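Local coordinates for coiled-coil quantitatively-enriched protein 1 (Schizosaccharomyces pombe, PDB 7CUJ), which links telomeres to the meiotic centrosome component pcp1 and is required for telomere clustering, telomere length regulation and chromosome segregation, at residues H27-C41 / L233-S245. Residues are numbered along the deposited sequence; the frame is centred on the assembly and turned at random.
Sequences HRLVQYFAFCIDHFC and LVNIVGVVATLSS
The kinked helix pair 20-32 and 34-41 packs V30, I37, F40 and C41 against V234, V237 and A241 of helix 232-243, in a domain built round a parallel beta-sheet. The axes of 34-41 and 233-243 run obliquely antiparallel, at 136°, and stay 10.0 Å apart at closest approach. At one end F40 lies across the N-terminal part of helix 232-243: V234 CG2 makes a CH-pi contact 4.1 Å from the ring centroid, 29° off the normal and thus off-centre, while L233 CB meets the ring edge at CZ. F40 reaches V234 because its ring carbon CG is swung opposite the backbone N; its other neighbours include I53 of helix 47-65. Next to it, C41 SG stands 3.5 Å from V234 O and 3.7 Å from V237 CG1, and lies 3.9 Å from G238 N. I37 fills the middle, its CG1 3.8 Å from V237 CG1 and its CG2 equally near A241 CB. Beyond the kink at F33, V30 straddles the C-terminal end of the helix and S244 just beyond it, with CG2 3.9 Å from S244 CB and CG1 against A241. Cutting V30 back to an alanine removes both methyl branches and is likely to open a gap over A241 and S244. H27 closes this end with its CA, in a CA-H...O contact to S244 O with 156° at the hydrogen, while its imidazole ND1 lies 3.6 Å from the same oxygen. No conventional hydrogen bond crosses the interface. The contact thus joins the bent helices that follow edge strand 11-16 to helix 232-243, which follows strand 208-213 by way of helix 217-223: layered helix packing beside a parallel beta-sheet, as in alpha/beta domains.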
loop_
_atom_site.group_PDB
_atom_site.type_symbol
_atom_site.label_atom_id
_atom_site.label_comp_id
_atom_site.label_asym_id
_atom_site.label_seq_id
_atom_site.Cartn_x
_atom_site.Cartn_y
_atom_site.Cartn_z
ATOM N N HIS A 27 -5.994 11.293 8.628
ATOM C CA HIS A 27 -6.512 9.936 8.596
ATOM C C HIS A 27 -6.339 9.347 7.196
ATOM O O HIS A 27 -5.887 8.214 7.059
ATOM C CB HIS A 27 -7.956 9.899 9.121
ATOM C CG HIS A 27 -8.673 8.617 8.854
ATOM N ND1 HIS A 27 -8.829 7.641 9.824
ATOM C CD2 HIS A 27 -9.283 8.146 7.743
ATOM C CE1 HIS A 27 -9.502 6.625 9.320
ATOM N NE2 HIS A 27 -9.791 6.911 8.045
ATOM N N ARG A 28 -6.681 10.136 6.170
ATOM C CA ARG A 28 -6.572 9.729 4.777
ATOM C C ARG A 28 -5.108 9.462 4.430
ATOM O O ARG A 28 -4.801 8.495 3.732
ATOM C CB ARG A 28 -7.172 10.800 3.859
ATOM C CG ARG A 28 -7.177 10.458 2.371
ATOM C CD ARG A 28 -8.142 9.359 1.945
ATOM N NE ARG A 28 -9.546 9.656 2.217
ATOM C CZ ARG A 28 -10.398 10.218 1.360
ATOM N NH1 ARG A 28 -11.649 10.436 1.727
ATOM N NH2 ARG A 28 -10.003 10.560 0.144
ATOM N N LEU A 29 -4.220 10.329 4.932
ATOM C CA LEU A 29 -2.798 10.280 4.629
ATOM C C LEU A 29 -2.183 8.986 5.161
ATOM O O LEU A 29 -1.469 8.297 4.434
ATOM C CB LEU A 29 -2.118 11.513 5.236
ATOM C CG LEU A 29 -0.602 11.580 5.066
ATOM C CD1 LEU A 29 -0.222 11.693 3.595
ATOM C CD2 LEU A 29 -0.016 12.729 5.871
ATOM N N VAL A 30 -2.469 8.668 6.430
ATOM C CA VAL A 30 -1.930 7.487 7.084
ATOM C C VAL A 30 -2.460 6.232 6.390
ATOM O O VAL A 30 -1.723 5.267 6.217
ATOM C CB VAL A 30 -2.237 7.491 8.595
ATOM C CG1 VAL A 30 -2.000 6.131 9.234
ATOM C CG2 VAL A 30 -1.447 8.568 9.324
ATOM N N GLN A 31 -3.738 6.274 5.998
ATOM C CA GLN A 31 -4.421 5.183 5.323
ATOM C C GLN A 31 -3.752 4.908 3.975
ATOM O O GLN A 31 -3.488 3.756 3.640
ATOM C CB GLN A 31 -5.902 5.549 5.187
ATOM C CG GLN A 31 -6.761 4.503 4.492
ATOM C CD GLN A 31 -8.101 5.075 4.091
ATOM O OE1 GLN A 31 -8.189 5.989 3.270
ATOM N NE2 GLN A 31 -9.164 4.534 4.665
ATOM N N TYR A 32 -3.464 5.979 3.223
ATOM C CA TYR A 32 -2.846 5.903 1.908
ATOM C C TYR A 32 -1.423 5.358 2.025
ATOM O O TYR A 32 -0.925 4.724 1.099
ATOM C CB TYR A 32 -2.861 7.281 1.235
ATOM C CG TYR A 32 -2.410 7.288 -0.205
ATOM C CD1 TYR A 32 -3.310 7.047 -1.232
ATOM C CD2 TYR A 32 -1.084 7.523 -0.542
ATOM C CE1 TYR A 32 -2.907 7.037 -2.556
ATOM C CE2 TYR A 32 -0.664 7.518 -1.863
ATOM C CZ TYR A 32 -1.580 7.269 -2.873
ATOM O OH TYR A 32 -1.190 7.257 -4.178
ATOM N N PHE A 33 -0.777 5.623 3.168
ATOM C CA PHE A 33 0.595 5.215 3.432
ATOM C C PHE A 33 0.633 4.000 4.362
ATOM O O PHE A 33 1.684 3.690 4.922
ATOM C CB PHE A 33 1.365 6.375 4.077
ATOM C CG PHE A 33 2.002 7.339 3.108
ATOM C CD1 PHE A 33 1.281 8.406 2.590
ATOM C CD2 PHE A 33 3.320 7.174 2.706
ATOM C CE1 PHE A 33 1.862 9.286 1.689
ATOM C CE2 PHE A 33 3.902 8.061 1.811
ATOM C CZ PHE A 33 3.172 9.113 1.302
ATOM N N ALA A 34 -0.501 3.307 4.526
ATOM C CA ALA A 34 -0.623 2.298 5.571
ATOM C C ALA A 34 0.470 1.235 5.448
ATOM O O ALA A 34 1.175 0.975 6.418
ATOM C CB ALA A 34 -2.009 1.698 5.595
ATOM N N PHE A 35 0.614 0.656 4.247
ATOM C CA PHE A 35 1.599 -0.382 3.977
ATOM C C PHE A 35 3.003 0.133 4.279
ATOM O O PHE A 35 3.762 -0.513 4.995
ATOM C CB PHE A 35 1.527 -0.853 2.521
ATOM C CG PHE A 35 2.492 -1.963 2.186
ATOM C CD1 PHE A 35 3.821 -1.692 1.893
ATOM C CD2 PHE A 35 2.082 -3.288 2.195
ATOM C CE1 PHE A 35 4.714 -2.715 1.607
ATOM C CE2 PHE A 35 2.973 -4.313 1.902
ATOM C CZ PHE A 35 4.287 -4.027 1.605
ATOM N N CYS A 36 3.320 1.299 3.708
ATOM C CA CYS A 36 4.624 1.937 3.784
ATOM C C CYS A 36 5.010 2.238 5.234
ATOM O O CYS A 36 6.161 2.042 5.617
ATOM C CB CYS A 36 4.609 3.229 2.977
ATOM S SG CYS A 36 6.255 3.931 2.708
ATOM N N ILE A 37 4.046 2.723 6.025
ATOM C CA ILE A 37 4.288 3.070 7.417
ATOM C C ILE A 37 4.563 1.792 8.206
ATOM O O ILE A 37 5.531 1.731 8.968
ATOM C CB ILE A 37 3.116 3.889 8.003
ATOM C CG1 ILE A 37 3.135 5.338 7.504
ATOM C CG2 ILE A 37 3.107 3.825 9.523
ATOM C CD1 ILE A 37 1.848 6.097 7.744
ATOM N N ASP A 38 3.720 0.773 7.991
ATOM C CA ASP A 38 3.841 -0.501 8.679
ATOM C C ASP A 38 5.209 -1.116 8.391
ATOM O O ASP A 38 5.862 -1.625 9.299
ATOM C CB ASP A 38 2.690 -1.445 8.321
ATOM C CG ASP A 38 2.813 -2.817 8.962
ATOM O OD1 ASP A 38 2.734 -2.897 10.208
ATOM O OD2 ASP A 38 3.002 -3.795 8.211
ATOM N N HIS A 39 5.632 -1.045 7.124
ATOM C CA HIS A 39 6.907 -1.593 6.689
ATOM C C HIS A 39 8.058 -0.868 7.383
ATOM O O HIS A 39 8.912 -1.503 7.997
ATOM C CB HIS A 39 7.022 -1.529 5.160
ATOM C CG HIS A 39 8.261 -2.166 4.627
ATOM N ND1 HIS A 39 8.323 -3.516 4.318
ATOM C CD2 HIS A 39 9.479 -1.655 4.346
ATOM C CE1 HIS A 39 9.527 -3.805 3.872
ATOM N NE2 HIS A 39 10.256 -2.680 3.875
ATOM N N PHE A 40 8.045 0.467 7.291
ATOM C CA PHE A 40 9.122 1.322 7.758
ATOM C C PHE A 40 9.262 1.260 9.279
ATOM O O PHE A 40 10.372 1.359 9.801
ATOM C CB PHE A 40 8.879 2.756 7.283
ATOM C CG PHE A 40 9.824 3.785 7.847
ATOM C CD1 PHE A 40 11.136 3.865 7.399
ATOM C CD2 PHE A 40 9.400 4.682 8.817
ATOM C CE1 PHE A 40 12.006 4.814 7.915
ATOM C CE2 PHE A 40 10.270 5.632 9.332
ATOM C CZ PHE A 40 11.571 5.697 8.879
ATOM N N CYS A 41 8.134 1.094 9.981
ATOM C CA CYS A 41 8.111 1.223 11.430
ATOM C C CYS A 41 8.307 -0.119 12.140
ATOM O O CYS A 41 8.368 -0.145 13.367
ATOM C CB CYS A 41 6.814 1.872 11.901
ATOM S SG CYS A 41 6.743 3.659 11.601
ATOM N N LEU A 233 12.875 9.216 13.130
ATOM C CA LEU A 233 11.892 9.194 12.056
ATOM C C LEU A 233 10.822 8.148 12.357
ATOM O O LEU A 233 9.633 8.414 12.203
ATOM C CB LEU A 233 12.586 8.913 10.718
ATOM C CG LEU A 233 13.485 10.030 10.184
ATOM C CD1 LEU A 233 14.091 9.639 8.847
ATOM C CD2 LEU A 233 12.720 11.340 10.053
ATOM N N VAL A 234 11.263 6.972 12.818
ATOM C CA VAL A 234 10.379 5.845 13.071
ATOM C C VAL A 234 9.317 6.232 14.101
ATOM O O VAL A 234 8.139 5.930 13.916
ATOM C CB VAL A 234 11.179 4.580 13.455
ATOM C CG1 VAL A 234 10.333 3.534 14.164
ATOM C CG2 VAL A 234 11.868 3.966 12.245
ATOM N N ASN A 235 9.737 6.942 15.156
ATOM C CA ASN A 235 8.871 7.263 16.282
ATOM C C ASN A 235 7.828 8.317 15.911
ATOM O O ASN A 235 6.659 8.159 16.258
ATOM C CB ASN A 235 9.668 7.623 17.537
ATOM C CG ASN A 235 10.272 6.409 18.212
ATOM O OD1 ASN A 235 9.627 5.368 18.321
ATOM N ND2 ASN A 235 11.507 6.535 18.675
ATOM N N ILE A 236 8.248 9.382 15.210
ATOM C CA ILE A 236 7.340 10.463 14.851
ATOM C C ILE A 236 6.295 9.975 13.845
ATOM O O ILE A 236 5.165 10.463 13.854
ATOM C CB ILE A 236 8.072 11.741 14.376
ATOM C CG1 ILE A 236 8.802 11.548 13.042
ATOM C CG2 ILE A 236 8.993 12.283 15.461
ATOM C CD1 ILE A 236 9.344 12.827 12.438
ATOM N N VAL A 237 6.676 9.013 12.992
ATOM C CA VAL A 237 5.749 8.428 12.033
ATOM C C VAL A 237 4.771 7.523 12.778
ATOM O O VAL A 237 3.562 7.600 12.559
ATOM C CB VAL A 237 6.476 7.667 10.907
ATOM C CG1 VAL A 237 5.509 6.846 10.063
ATOM C CG2 VAL A 237 7.286 8.602 10.024
ATOM N N GLY A 238 5.316 6.676 13.660
ATOM C CA GLY A 238 4.534 5.720 14.427
ATOM C C GLY A 238 3.446 6.402 15.252
ATOM O O GLY A 238 2.290 5.980 15.227
ATOM N N VAL A 239 3.834 7.471 15.963
ATOM C CA VAL A 239 2.941 8.191 16.857
ATOM C C VAL A 239 1.818 8.815 16.032
ATOM O O VAL A 239 0.642 8.674 16.365
ATOM C CB VAL A 239 3.701 9.237 17.700
ATOM C CG1 VAL A 239 2.772 10.223 18.394
ATOM C CG2 VAL A 239 4.628 8.588 18.716
ATOM N N VAL A 240 2.199 9.496 14.948
ATOM C CA VAL A 240 1.246 10.146 14.065
ATOM C C VAL A 240 0.308 9.095 13.476
ATOM O O VAL A 240 -0.904 9.297 13.461
ATOM C CB VAL A 240 1.961 10.990 12.989
ATOM C CG1 VAL A 240 1.126 11.175 11.734
ATOM C CG2 VAL A 240 2.390 12.339 13.542
ATOM N N ALA A 241 0.876 7.973 13.013
ATOM C CA ALA A 241 0.088 6.875 12.474
ATOM C C ALA A 241 -0.947 6.401 13.496
ATOM O O ALA A 241 -2.117 6.247 13.157
ATOM C CB ALA A 241 0.979 5.747 12.003
ATOM N N THR A 242 -0.516 6.190 14.746
ATOM C CA THR A 242 -1.410 5.698 15.782
ATOM C C THR A 242 -2.525 6.706 16.041
ATOM O O THR A 242 -3.698 6.340 16.059
ATOM C CB THR A 242 -0.657 5.335 17.068
ATOM O OG1 THR A 242 0.270 4.293 16.758
ATOM C CG2 THR A 242 -1.574 4.866 18.178
ATOM N N LEU A 243 -2.150 7.978 16.223
ATOM C CA LEU A 243 -3.098 9.022 16.576
ATOM C C LEU A 243 -4.166 9.180 15.494
ATOM O O LEU A 243 -5.306 9.524 15.804
ATOM C CB LEU A 243 -2.348 10.338 16.820
ATOM C CG LEU A 243 -1.496 10.394 18.090
ATOM C CD1 LEU A 243 -0.659 11.662 18.129
ATOM C CD2 LEU A 243 -2.351 10.287 19.344
ATOM N N SER A 244 -3.795 8.906 14.233
ATOM C CA SER A 244 -4.662 9.172 13.093
ATOM C C SER A 244 -5.250 7.889 12.509
ATOM O O SER A 244 -5.622 7.873 11.337
ATOM C CB SER A 244 -3.922 9.946 12.028
ATOM O OG SER A 244 -3.360 11.138 12.555
ATOM N N SER A 245 -5.348 6.825 13.316
ATOM C CA SER A 245 -5.868 5.551 12.836
ATOM C C SER A 245 -7.332 5.368 13.257
ATOM O O SER A 245 -7.583 5.367 14.477
ATOM C CB SER A 245 -5.010 4.395 13.285
ATOM O OG SER A 245 -3.768 4.400 12.600
#